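Local coordinates for actin-binding protein, cofilin/tropomyosin family protein, putative (Entamoeba histolytica, PDB 4LIZ) that binds actin filaments and stabilises them, and may thereby help to maintain F-actin during phagocytosis and pseudopod formation, at residues Ala10-Glu15 and Leu38-Lys43; Ile114-His117 and Asp123-Glu126; Ile17-Glu22 and Lys75-Val80; Phe4-Val9 and Ser99-Asp104; Phe26-Val31 and Ala53-Asp58. All blocks are in the same frame, centred on the assembly; numbering follows the deposited sequence.

Contact 1 (Ala10-Glu15 and Leu38-Lys43). With NA (sodium ion), chain C.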
# COMPACT_ATOMS: atom_id res chain seq x y z
N ALA A 10 2.49 -4.64 -11.04
CA ALA A 10 3.39 -3.67 -11.59
C ALA A 10 2.73 -2.50 -12.35
O ALA A 10 3.20 -1.38 -12.32
CB ALA A 10 4.44 -4.37 -12.46
N GLY A 11 1.69 -2.86 -13.06
CA GLY A 11 1.00 -1.84 -13.85
C GLY A 11 0.48 -0.64 -13.08
O GLY A 11 0.80 0.53 -13.30
N PRO A 12 -0.37 -0.98 -12.06
CA PRO A 12 -0.85 0.12 -11.28
C PRO A 12 0.19 0.85 -10.45
O PRO A 12 0.04 2.03 -10.19
CB PRO A 12 -1.91 -0.56 -10.33
CG PRO A 12 -2.28 -1.77 -11.04
CD PRO A 12 -1.08 -2.25 -11.81
N VAL A 13 1.23 0.18 -9.99
CA VAL A 13 2.34 0.81 -9.29
C VAL A 13 3.01 1.90 -10.20
O VAL A 13 3.20 2.98 -9.77
CB VAL A 13 3.32 -0.32 -8.81
CG1 VAL A 13 4.65 0.31 -8.34
CG2 VAL A 13 2.67 -1.13 -7.68
N ALA A 14 3.22 1.48 -11.44
CA ALA A 14 3.78 2.43 -12.38
C ALA A 14 2.85 3.66 -12.60
O ALA A 14 3.28 4.79 -12.75
CB ALA A 14 4.03 1.77 -13.71
N GLU A 15 1.52 3.37 -12.62
CA GLU A 15 0.54 4.44 -12.74
C GLU A 15 0.64 5.47 -11.61
O GLU A 15 0.53 6.66 -11.77
CB GLU A 15 -0.86 3.90 -12.91
CG GLU A 15 -1.08 3.09 -14.17
CD GLU A 15 -2.52 2.78 -14.33
OE1 GLU A 15 -3.02 1.79 -13.80
OE2 GLU A 15 -3.19 3.53 -15.07
N LEU A 38 -2.83 -11.64 -6.48
CA LEU A 38 -3.29 -10.33 -6.11
C LEU A 38 -4.18 -9.72 -7.22
O LEU A 38 -3.94 -9.98 -8.42
CB LEU A 38 -2.09 -9.41 -5.88
CG LEU A 38 -1.63 -9.31 -4.40
CD1 LEU A 38 -1.25 -10.65 -3.92
CD2 LEU A 38 -0.57 -8.32 -4.23
N VAL A 39 -5.14 -8.98 -6.81
CA VAL A 39 -6.05 -8.28 -7.74
C VAL A 39 -6.16 -6.85 -7.31
O VAL A 39 -5.94 -6.49 -6.13
CB VAL A 39 -7.44 -8.96 -7.79
CG1 VAL A 39 -7.23 -10.41 -8.33
CG2 VAL A 39 -8.20 -8.90 -6.48
N VAL A 40 -6.62 -5.98 -8.19
CA VAL A 40 -6.92 -4.61 -7.80
C VAL A 40 -8.29 -4.50 -7.13
O VAL A 40 -9.28 -4.83 -7.73
CB VAL A 40 -6.91 -3.67 -9.02
CG1 VAL A 40 -7.42 -2.31 -8.64
CG2 VAL A 40 -5.52 -3.58 -9.55
N ASP A 41 -8.30 -4.07 -5.88
CA ASP A 41 -9.53 -3.72 -5.19
C ASP A 41 -10.02 -2.31 -5.45
O ASP A 41 -11.16 -2.08 -5.57
CB ASP A 41 -9.37 -3.92 -3.67
CG ASP A 41 -9.35 -5.37 -3.24
OD1 ASP A 41 -9.63 -6.25 -4.02
OD2 ASP A 41 -9.02 -5.58 -2.08
N ALA A 42 -9.12 -1.37 -5.52
CA ALA A 42 -9.46 -0.00 -5.82
C ALA A 42 -8.26 0.74 -6.47
O ALA A 42 -7.16 0.42 -6.20
CB ALA A 42 -9.86 0.70 -4.55
N LYS A 43 -8.52 1.74 -7.31
CA LYS A 43 -7.51 2.46 -7.95
C LYS A 43 -8.09 3.75 -8.44
O LYS A 43 -9.23 3.75 -8.93
CB LYS A 43 -6.99 1.65 -9.11
CG LYS A 43 -5.77 2.28 -9.72
CD LYS A 43 -5.24 1.46 -10.91
CE LYS A 43 -6.13 1.50 -12.21
NZ LYS A 43 -5.54 0.74 -13.37
NA NA C . 0.06 8.84 -11.17
O HOH W 1 -5.85 3.51 -15.43
O HOH W 2 0.30 11.04 -10.33
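K43, P12 and E15 carry most of this contact, in which helix 10-17 lies beside the edge strand 37-44 of the sheet. The lysine does two jobs along one chain. Its CD rests on the proline ring, 3.9 Å from P12 CB, and its ammonium then reaches past the ring to the carboxylate, K43 NZ standing 2.8 Å from E15 OE1. This is a hydrogen-bonded salt bridge that uses the syn lone pair of OE1. The bend that separates the two jobs is at chi3 (71°); the two charged chains cross at about a right angle. At the next ring atom, P12 CG meets V40 CG2 at 4.0 Å, and the ring also packs on V27 of the neighbouring strand 26-32. Water 1 closes a second, looser path between the charges: it donates to E15 OE2 at 2.7 Å and makes a weak bond of 3.5 Å to K43 NZ. The same OE2 lies 3.1 Å from N21 ND2, a probable hydrogen bond. At the backbone, E15 O binds the sodium ion at 2.3 Å, together with the carbonyls of D18, N21 and V24. The chemistry therefore combines a small apolar patch with an ion pair at a partly exposed surface, and E15 belongs at once to the helix–strand join and, through its carbonyl, to the metal site.

Contact 2 (Ile114-His117 and Asp123-Glu126)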
# COMPACT_ATOMS: atom_id res chain seq x y z
N ILE A 114 8.10 5.21 3.05
CA ILE A 114 7.72 4.67 4.28
C ILE A 114 6.96 3.40 4.04
O ILE A 114 6.23 3.22 3.02
CB ILE A 114 6.97 5.55 5.18
CG1 ILE A 114 5.71 6.02 4.57
CG2 ILE A 114 7.78 6.80 5.65
CD1 ILE A 114 4.76 6.59 5.61
N GLU A 115 7.07 2.43 4.94
CA GLU A 115 6.34 1.20 4.98
C GLU A 115 5.64 1.07 6.31
O GLU A 115 6.26 1.34 7.38
CB GLU A 115 7.29 -0.02 4.84
CG GLU A 115 6.63 -1.33 5.14
CD GLU A 115 7.50 -2.58 4.90
OE1 GLU A 115 8.70 -2.38 4.53
OE2 GLU A 115 6.94 -3.66 5.09
N LEU A 116 4.37 0.74 6.30
CA LEU A 116 3.54 0.61 7.49
C LEU A 116 2.83 -0.70 7.45
O LEU A 116 2.29 -1.12 6.38
CB LEU A 116 2.47 1.69 7.59
CG LEU A 116 3.01 3.10 7.38
CD1 LEU A 116 2.04 4.13 6.77
CD2 LEU A 116 3.71 3.47 8.64
N HIS A 117 2.73 -1.43 8.54
CA HIS A 117 1.90 -2.52 8.67
C HIS A 117 0.70 -2.15 9.59
O HIS A 117 0.93 -1.65 10.75
CB HIS A 117 2.59 -3.78 9.30
CG HIS A 117 1.71 -4.96 9.40
ND1 HIS A 117 1.14 -5.62 8.33
CD2 HIS A 117 1.17 -5.57 10.49
CE1 HIS A 117 0.37 -6.58 8.72
NE2 HIS A 117 0.38 -6.57 10.05
N ASP A 123 -4.33 2.64 12.97
CA ASP A 123 -2.92 2.56 12.71
C ASP A 123 -2.52 3.52 11.59
O ASP A 123 -1.39 3.67 11.34
CB ASP A 123 -2.50 1.14 12.27
CG ASP A 123 -2.59 0.11 13.38
OD1 ASP A 123 -2.45 0.52 14.54
OD2 ASP A 123 -2.82 -1.03 13.10
N LEU A 124 -3.50 4.06 10.88
CA LEU A 124 -3.25 4.83 9.67
C LEU A 124 -3.84 6.23 9.78
O LEU A 124 -5.00 6.44 9.56
CB LEU A 124 -3.87 4.10 8.45
CG LEU A 124 -3.33 2.68 8.17
CD1 LEU A 124 -4.20 2.03 7.12
CD2 LEU A 124 -1.89 2.75 7.72
N VAL A 125 -2.97 7.16 10.09
CA VAL A 125 -3.38 8.54 10.50
C VAL A 125 -2.55 9.45 9.73
O VAL A 125 -1.32 9.50 9.82
CB VAL A 125 -3.28 8.74 12.02
CG1 VAL A 125 -3.63 10.20 12.42
CG2 VAL A 125 -4.08 7.76 12.75
N GLU A 126 -3.17 10.37 9.00
CA GLU A 126 -2.44 11.23 8.09
C GLU A 126 -1.32 12.04 8.75
O GLU A 126 -0.25 12.11 8.27
CB GLU A 126 -3.42 12.22 7.42
CG GLU A 126 -2.76 13.32 6.59
CD GLU A 126 -2.03 12.82 5.35
OE1 GLU A 126 -2.43 11.81 4.84
OE2 GLU A 126 -1.07 13.47 4.93
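L116 and L124 face each other with their CA atoms 8.3 Å apart and H117 and D123 with theirs 8.1 Å apart, the returning loop running roughly antiparallel to strand 114-118 but too far off for backbone pairing, with no hydrogen bond across. Side chains therefore make the join. L116 points from strand 114-118 toward the returning loop, and its CD1 comes 4.3 Å from CD2 of L124, methyl to methyl. L124 leaves its backbone obliquely to the strand, yet with CG beside the backbone N (chi1 -60°) and an extended chi2 its end swings in. Beyond the pair, L116 continues onto V80 and I129, while L124 continues onto I82 and A118, so the two methyls form part of a larger apolar layer between sheet and helix 126-137. The polar flank behaves differently. D123 OD2 approaches H117 O only to 4.5 Å, two acceptors that do not bond. That carboxylate oxygen instead takes the backbone N-H groups of T119 and S120, which pins the turn between the segments from within. H117 turns away from the loop and uses ND1 to bond S83 OG. V125 then occupies the N-cap position of the last helix. The only direct side-chain packing between the two segments is thus apolar, the L116-L124 methyl contact, and no polar bond crosses; the hydrogen bonds of D123 and H117 are spent on fixing the turn and on the neighbouring strand.

Contact 3 (Ile17-Glu22 and Lys75-Val80). With NA (sodium ion), chain C.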
# COMPACT_ATOMS: atom_id res chain seq x y z
N ILE A 17 3.27 6.05 -9.63
CA ILE A 17 4.52 6.73 -9.76
C ILE A 17 4.51 7.79 -10.88
O ILE A 17 5.08 8.80 -10.73
CB ILE A 17 5.67 5.76 -9.92
CG1 ILE A 17 5.80 4.89 -8.68
CG2 ILE A 17 6.97 6.49 -10.12
CD1 ILE A 17 6.73 3.75 -8.87
N ASP A 18 3.82 7.50 -11.97
CA ASP A 18 3.85 8.37 -13.13
C ASP A 18 3.17 9.68 -12.80
O ASP A 18 2.02 9.75 -12.66
CB ASP A 18 3.10 7.64 -14.25
CG ASP A 18 3.13 8.35 -15.59
OD1 ASP A 18 3.69 9.40 -15.71
OD2 ASP A 18 2.55 7.77 -16.47
N ASP A 19 3.97 10.72 -12.76
CA ASP A 19 3.52 12.05 -12.48
C ASP A 19 2.54 12.54 -13.54
O ASP A 19 1.75 13.37 -13.28
CB ASP A 19 4.68 13.06 -12.47
CG ASP A 19 5.57 12.95 -11.25
OD1 ASP A 19 5.22 12.31 -10.28
OD2 ASP A 19 6.64 13.54 -11.33
N LYS A 20 2.71 12.06 -14.76
CA LYS A 20 1.87 12.41 -15.84
C LYS A 20 0.64 11.62 -15.98
O LYS A 20 -0.14 11.85 -16.89
CB LYS A 20 2.72 12.37 -17.15
CG LYS A 20 4.06 12.96 -17.21
CD LYS A 20 3.90 14.43 -17.29
CE LYS A 20 5.27 15.04 -17.45
NZ LYS A 20 5.20 16.43 -17.04
N ASN A 21 0.39 10.59 -15.14
CA ASN A 21 -0.83 9.87 -15.08
C ASN A 21 -1.48 10.42 -13.83
O ASN A 21 -1.42 9.78 -12.74
CB ASN A 21 -0.60 8.37 -15.01
CG ASN A 21 -1.88 7.59 -15.01
OD1 ASN A 21 -2.99 8.15 -14.81
ND2 ASN A 21 -1.80 6.26 -15.26
N GLU A 22 -2.18 11.53 -13.97
CA GLU A 22 -2.85 12.17 -12.87
C GLU A 22 -4.12 11.51 -12.42
O GLU A 22 -4.58 11.83 -11.35
CB GLU A 22 -3.07 13.66 -13.27
CG GLU A 22 -1.77 14.39 -13.45
CD GLU A 22 -2.01 15.90 -13.63
OE1 GLU A 22 -3.04 16.29 -14.18
OE2 GLU A 22 -1.14 16.65 -13.20
N LYS A 75 8.76 21.10 -2.14
CA LYS A 75 7.71 20.06 -2.21
C LYS A 75 8.27 18.91 -3.03
O LYS A 75 8.90 19.12 -4.09
CB LYS A 75 6.45 20.56 -2.92
CG LYS A 75 5.60 21.52 -2.12
CD LYS A 75 5.29 20.98 -0.73
CE LYS A 75 3.98 21.53 -0.20
NZ LYS A 75 3.73 21.04 1.18
N ARG A 76 8.11 17.68 -2.52
CA ARG A 76 8.58 16.52 -3.20
C ARG A 76 7.48 15.45 -3.07
O ARG A 76 6.79 15.38 -2.04
CB ARG A 76 9.83 15.96 -2.50
CG ARG A 76 11.04 16.86 -2.42
CD ARG A 76 12.25 16.06 -2.92
NE ARG A 76 13.53 16.72 -2.68
CZ ARG A 76 13.92 17.87 -3.25
NH1 ARG A 76 13.12 18.52 -4.10
NH2 ARG A 76 15.11 18.37 -2.96
N VAL A 77 7.45 14.62 -4.09
CA VAL A 77 6.56 13.45 -4.13
C VAL A 77 7.17 12.38 -3.27
O VAL A 77 8.38 12.12 -3.28
CB VAL A 77 6.33 12.95 -5.59
CG1 VAL A 77 5.35 11.78 -5.58
CG2 VAL A 77 5.82 14.18 -6.36
N LYS A 78 6.31 11.73 -2.43
CA LYS A 78 6.73 10.64 -1.59
C LYS A 78 5.71 9.52 -1.79
O LYS A 78 4.56 9.75 -2.12
CB LYS A 78 6.62 11.04 -0.11
CG LYS A 78 7.56 12.22 0.21
CD LYS A 78 8.99 11.82 0.27
CE LYS A 78 9.84 13.01 0.78
NZ LYS A 78 11.26 12.60 0.92
N PHE A 79 6.17 8.28 -1.63
CA PHE A 79 5.35 7.11 -1.82
C PHE A 79 5.22 6.34 -0.54
O PHE A 79 6.22 6.14 0.19
CB PHE A 79 5.91 6.24 -2.91
CG PHE A 79 6.01 6.94 -4.24
CD1 PHE A 79 4.89 7.30 -4.97
CD2 PHE A 79 7.27 7.29 -4.73
CE1 PHE A 79 5.02 8.00 -6.14
CE2 PHE A 79 7.37 8.01 -5.91
CZ PHE A 79 6.26 8.35 -6.60
N VAL A 80 4.02 5.91 -0.22
CA VAL A 80 3.67 5.18 1.02
C VAL A 80 3.26 3.79 0.62
O VAL A 80 2.34 3.60 -0.18
CB VAL A 80 2.57 5.90 1.79
CG1 VAL A 80 2.21 5.12 3.04
CG2 VAL A 80 2.97 7.35 2.17
NA NA C . 0.06 8.84 -11.17
O HOH W 2 0.30 11.04 -10.33
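I17 lies over one face of the F79 ring, its side chain crossing the phenylalanine at about a right angle. CG1 is 4.3 Å from the centroid of the F79 ring and 20° off the ring normal, a CH-pi contact displaced toward the rim. The second branch goes to the far end of the ring, I17 CG2 standing 4.0 Å from F79 CZ. The backbone takes part too, with I17 CA 3.9 Å from F79 CE1. Placing CG1 beside the backbone N (chi1 -63°) lets both branches of the isoleucine reach the ring. A lesser touch follows along the strand, where D19 OD1 lies 4.4 Å from V77 CG2; this oxygen is engaged in a salt bridge with R66 NH2. Beyond I17 the helix ends in a type I turn from D18 to N21, with D18 OD1 accepting K20 N from above the carboxylate plane in an Asx turn. The turn directs D18 O (2.6 Å) and N21 O (2.4 Å) to the sodium ion, whose shell also holds water 2 and the carbonyls of E15 and V24. The contact thus seats the C-terminal end of helix 10-17 and its metal-bound turn on strand 76-85. That strand starts at R76, within the F-loop, a motif probably important for actin binding; Y64 and R66 of adjoining strand 60-69 line the side of the contact, and H113 bonds the F79 backbone.

Contact 4 (Phe4-Val9 and Ser99-Asp104)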
# COMPACT_ATOMS: atom_id res chain seq x y z
N PHE A 4 2.47 -16.68 -4.99
CA PHE A 4 1.36 -15.88 -5.44
C PHE A 4 1.67 -15.27 -6.80
O PHE A 4 2.77 -14.88 -7.03
CB PHE A 4 1.08 -14.75 -4.43
CG PHE A 4 0.14 -15.13 -3.35
CD1 PHE A 4 0.54 -15.97 -2.34
CD2 PHE A 4 -1.13 -14.70 -3.37
CE1 PHE A 4 -0.34 -16.34 -1.37
CE2 PHE A 4 -2.00 -15.06 -2.39
CZ PHE A 4 -1.61 -15.89 -1.39
N ASP A 5 0.65 -15.20 -7.65
CA ASP A 5 0.69 -14.50 -8.92
C ASP A 5 0.56 -12.99 -8.65
O ASP A 5 -0.45 -12.55 -8.17
CB ASP A 5 -0.43 -15.03 -9.79
CG ASP A 5 -0.63 -14.24 -11.11
OD1 ASP A 5 0.12 -13.35 -11.43
OD2 ASP A 5 -1.53 -14.68 -11.85
N LEU A 6 1.63 -12.29 -8.99
CA LEU A 6 1.72 -10.80 -8.82
C LEU A 6 1.60 -10.02 -10.11
O LEU A 6 1.94 -8.84 -10.17
CB LEU A 6 3.00 -10.40 -8.06
CG LEU A 6 3.27 -11.00 -6.70
CD1 LEU A 6 4.44 -10.31 -6.03
CD2 LEU A 6 2.03 -11.07 -5.87
N SER A 7 1.12 -10.70 -11.18
CA SER A 7 0.98 -10.09 -12.50
C SER A 7 0.20 -8.77 -12.52
O SER A 7 0.43 -7.95 -13.44
CB SER A 7 0.43 -11.10 -13.49
OG SER A 7 -0.80 -11.57 -13.21
N GLU A 8 -0.73 -8.59 -11.62
CA GLU A 8 -1.58 -7.39 -11.54
C GLU A 8 -0.94 -6.20 -10.86
O GLU A 8 -1.52 -5.14 -10.82
CB GLU A 8 -2.97 -7.67 -10.95
CG GLU A 8 -3.83 -8.67 -11.68
CD GLU A 8 -4.35 -8.01 -12.95
OE1 GLU A 8 -4.95 -6.91 -12.83
OE2 GLU A 8 -4.12 -8.60 -13.97
N VAL A 9 0.22 -6.36 -10.27
CA VAL A 9 0.82 -5.34 -9.41
C VAL A 9 1.56 -4.23 -10.10
O VAL A 9 1.46 -3.07 -9.79
CB VAL A 9 1.69 -6.00 -8.27
CG1 VAL A 9 2.32 -4.93 -7.40
CG2 VAL A 9 0.85 -6.98 -7.48
N SER A 99 4.04 -12.22 5.69
CA SER A 99 5.33 -11.68 5.52
C SER A 99 6.00 -12.16 4.22
O SER A 99 6.73 -11.36 3.59
CB SER A 99 6.31 -12.06 6.72
OG SER A 99 5.92 -11.40 7.92
N ILE A 100 5.89 -13.43 3.86
CA ILE A 100 6.55 -13.95 2.65
C ILE A 100 5.86 -13.25 1.41
O ILE A 100 6.57 -12.84 0.47
CB ILE A 100 6.55 -15.46 2.55
CG1 ILE A 100 7.51 -15.93 1.51
CG2 ILE A 100 5.21 -16.06 2.46
CD1 ILE A 100 7.79 -17.39 1.55
N LEU A 101 4.54 -13.06 1.48
CA LEU A 101 3.84 -12.41 0.33
C LEU A 101 4.31 -10.97 0.28
O LEU A 101 4.57 -10.42 -0.81
CB LEU A 101 2.41 -12.52 0.55
CG LEU A 101 1.50 -11.81 -0.50
CD1 LEU A 101 1.86 -12.23 -1.90
CD2 LEU A 101 0.07 -12.13 -0.17
N LYS A 102 4.35 -10.25 1.38
CA LYS A 102 4.81 -8.86 1.49
C LYS A 102 6.19 -8.70 0.86
O LYS A 102 6.45 -7.72 0.17
CB LYS A 102 4.81 -8.45 2.97
CG LYS A 102 5.23 -7.07 3.22
CD LYS A 102 5.60 -6.89 4.78
CE LYS A 102 4.48 -7.21 5.69
NZ LYS A 102 4.81 -6.89 7.10
N GLY A 103 7.11 -9.64 1.13
CA GLY A 103 8.43 -9.56 0.58
C GLY A 103 8.37 -9.59 -0.94
O GLY A 103 9.12 -8.83 -1.61
N ASP A 104 7.58 -10.48 -1.49
CA ASP A 104 7.42 -10.61 -2.97
C ASP A 104 6.82 -9.28 -3.47
O ASP A 104 7.27 -8.75 -4.54
CB ASP A 104 6.58 -11.73 -3.32
CG ASP A 104 7.26 -13.11 -3.19
OD1 ASP A 104 8.46 -13.17 -2.92
OD2 ASP A 104 6.52 -14.03 -3.46
O HOH W 3 5.42 -14.59 -6.17
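F4 meets L101 ring face to methyl: L101 CD2 sits 4.1 Å from the centroid of the F4 ring and only 5° off its normal, a CH-pi contact over the middle of the face. The other methyl of the leucine rests against the root of the aromatic side chain, L101 CD1 lying 3.7 Å from F4 CB. That methyl is shared, since L6 CD2 touches L101 CD1 at 4.1 Å. L101 CD1 therefore lies against both F4 and L6, a pose that follows from the leucine's CG being anti to the backbone N (chi1 176°). One helical turn on, L6 CD1 packs on D104 CB at 3.7 Å. No direct hydrogen bond spans the segments; water 3 does so, donating to F4 O at 2.8 Å and to D104 OD2 at 3.0 Å. The second shell holds these groups in place. D104 OD2 also bonds S2 OG, and its OD1 bonds the amino nitrogen of M1, so the aspartate collects the beginning of the chain beside the helix. S2 OG bonds F4 N as well. On the other side, D5 closes an Asx turn: its OD1 receives S7 N at 2.8 Å (160° at the hydrogen) and also the S7 hydroxyl, two bonds that fix the turn at D5-S7 just before helix 10-17. The N-terminal segment thereby runs between helix 92-108 and the edge of the sheet, with D5 bonding backbone of L38 in strand 37-44, L6 packing on the side chain of L38, and F4 resting on V31 of strand 26-32.

Contact 5 (Phe26-Val31 and Ala53-Asp58)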
# COMPACT_ATOMS: atom_id res chain seq x y z
N PHE A 26 -3.40 6.33 -6.11
CA PHE A 26 -3.37 5.21 -5.17
C PHE A 26 -3.86 3.95 -5.77
O PHE A 26 -4.66 3.96 -6.73
CB PHE A 26 -4.27 5.56 -3.91
CG PHE A 26 -5.74 5.27 -4.07
CD1 PHE A 26 -6.53 6.22 -4.65
CD2 PHE A 26 -6.30 4.10 -3.72
CE1 PHE A 26 -7.87 5.97 -4.87
CE2 PHE A 26 -7.62 3.81 -3.91
CZ PHE A 26 -8.40 4.77 -4.57
N VAL A 27 -3.47 2.81 -5.20
CA VAL A 27 -3.99 1.53 -5.49
C VAL A 27 -4.10 0.67 -4.26
O VAL A 27 -3.22 0.83 -3.37
CB VAL A 27 -3.25 0.79 -6.62
CG1 VAL A 27 -1.76 0.63 -6.25
CG2 VAL A 27 -3.83 -0.54 -7.01
N VAL A 28 -5.15 -0.10 -4.16
CA VAL A 28 -5.33 -1.13 -3.11
C VAL A 28 -5.45 -2.45 -3.77
O VAL A 28 -6.29 -2.59 -4.70
CB VAL A 28 -6.52 -0.79 -2.20
CG1 VAL A 28 -6.70 -1.88 -1.14
CG2 VAL A 28 -6.40 0.56 -1.57
N PHE A 29 -4.66 -3.46 -3.35
CA PHE A 29 -4.72 -4.78 -3.81
C PHE A 29 -5.34 -5.73 -2.82
O PHE A 29 -5.07 -5.62 -1.59
CB PHE A 29 -3.31 -5.36 -4.12
CG PHE A 29 -2.50 -4.56 -5.14
CD1 PHE A 29 -2.81 -4.73 -6.51
CD2 PHE A 29 -1.52 -3.66 -4.80
CE1 PHE A 29 -2.08 -4.02 -7.43
CE2 PHE A 29 -0.82 -2.97 -5.79
CZ PHE A 29 -1.13 -3.16 -7.09
N GLY A 30 -6.20 -6.56 -3.31
CA GLY A 30 -6.71 -7.67 -2.54
C GLY A 30 -6.09 -8.97 -2.94
O GLY A 30 -5.30 -9.11 -3.88
N VAL A 31 -6.35 -9.98 -2.13
CA VAL A 31 -5.69 -11.26 -2.23
C VAL A 31 -6.72 -12.34 -2.47
O VAL A 31 -7.62 -12.52 -1.62
CB VAL A 31 -4.83 -11.49 -0.92
CG1 VAL A 31 -4.10 -12.83 -0.98
CG2 VAL A 31 -3.78 -10.47 -0.72
N ALA A 53 -10.73 3.81 3.02
CA ALA A 53 -12.04 3.39 2.66
C ALA A 53 -12.21 2.06 2.02
O ALA A 53 -13.23 1.39 2.07
CB ALA A 53 -12.68 4.46 1.76
N ALA A 54 -11.13 1.63 1.34
CA ALA A 54 -11.05 0.36 0.68
C ALA A 54 -10.54 -0.83 1.51
O ALA A 54 -10.68 -1.97 1.05
CB ALA A 54 -10.20 0.47 -0.62
N LEU A 55 -10.00 -0.52 2.69
CA LEU A 55 -9.44 -1.58 3.54
C LEU A 55 -10.55 -2.31 4.32
O LEU A 55 -11.29 -1.57 4.99
CB LEU A 55 -8.40 -1.02 4.44
CG LEU A 55 -7.15 -0.49 3.74
CD1 LEU A 55 -6.16 0.18 4.72
CD2 LEU A 55 -6.43 -1.55 2.98
N LYS A 56 -10.61 -3.59 4.29
CA LYS A 56 -11.74 -4.38 4.83
C LYS A 56 -11.26 -5.16 6.06
O LYS A 56 -10.17 -5.73 6.11
CB LYS A 56 -12.27 -5.29 3.78
CG LYS A 56 -12.79 -4.64 2.50
CD LYS A 56 -13.81 -3.53 2.84
CE LYS A 56 -14.30 -2.84 1.57
NZ LYS A 56 -14.64 -1.44 1.95
N GLU A 57 -12.10 -5.10 7.10
CA GLU A 57 -11.77 -5.73 8.37
C GLU A 57 -11.51 -7.19 8.30
O GLU A 57 -10.72 -7.72 9.13
CB GLU A 57 -12.99 -5.53 9.33
CG GLU A 57 -12.61 -5.87 10.79
CD GLU A 57 -13.77 -6.10 11.73
OE1 GLU A 57 -14.89 -5.60 11.44
OE2 GLU A 57 -13.49 -6.76 12.76
N ASP A 58 -12.02 -7.88 7.34
CA ASP A 58 -11.82 -9.31 7.17
C ASP A 58 -10.86 -9.76 6.11
O ASP A 58 -10.86 -10.92 5.68
CB ASP A 58 -13.16 -10.01 7.02
CG ASP A 58 -13.83 -9.70 5.73
OD1 ASP A 58 -13.43 -8.70 5.09
OD2 ASP A 58 -14.71 -10.46 5.32
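V28 with A54 and L55 forms a buried apolar contact where the weakly bonded last turn of helix 48-54 and the residue after it pack against strand 26-32 of the mixed five-stranded sheet in the ADF-homology fold. The CA atoms of V28 and A54 are 7.0 Å apart, a close approach that the small alanine side chain permits, and no hydrogen bond crosses between the segments. The two branches of the valine divide the work. CG2 faces the helix end, and CG1, anti to the backbone N (chi1 179°), turns to L55, the residue after A54. L55 leaves the chain at an angle to the strand, but its extended side chain brings its CD2 end back toward V28, and it goes on to pack against L124. V27 and F29 lie on the other side of the strand, V27 CG2 resting 3.8 Å above the plane of the F29 ring; that ring belongs to the core shared with V9 and L38. At V28 the neighbouring strand is irregular, D41 and A42 both facing it in a classic beta bulge, and A54 also touches A42. Q61 of strand 60-69 secures the segment beyond the helix: its NE2 donates to A54 O and its OE1 accepts from K56 N, while K56 O is bonded by W84 NE1. K56 folds its own chain back to make a weak bond to A53 O. At the centre of the contact, V28 CG2 meets A54 CB at 3.9 Å and V28 CG1 meets L55 CD2 at 4.1 Å.

Overall arrangement
From the N terminus, residues 4-9 open the longest loop, which contact 4 closes on helix 92-108; contacts 1, 3 and 5 are nested inside it. Contact 1 ties helix 10-17 to the edge strand 37-44, and contact 3 carries the end of the same helix across to strand 76-85, so the two cross along the chain and share the sodium ion. Contact 5 lies within the loop of contact 3 but crosses contact 1, bringing helix 48-54 onto strand 26-32, the sheet neighbour of 37-44. Contact 2 follows in series with the other four, closing a short turn between strand 114-118 and the approach to the last helix; L124 and L55 link it to contact 5.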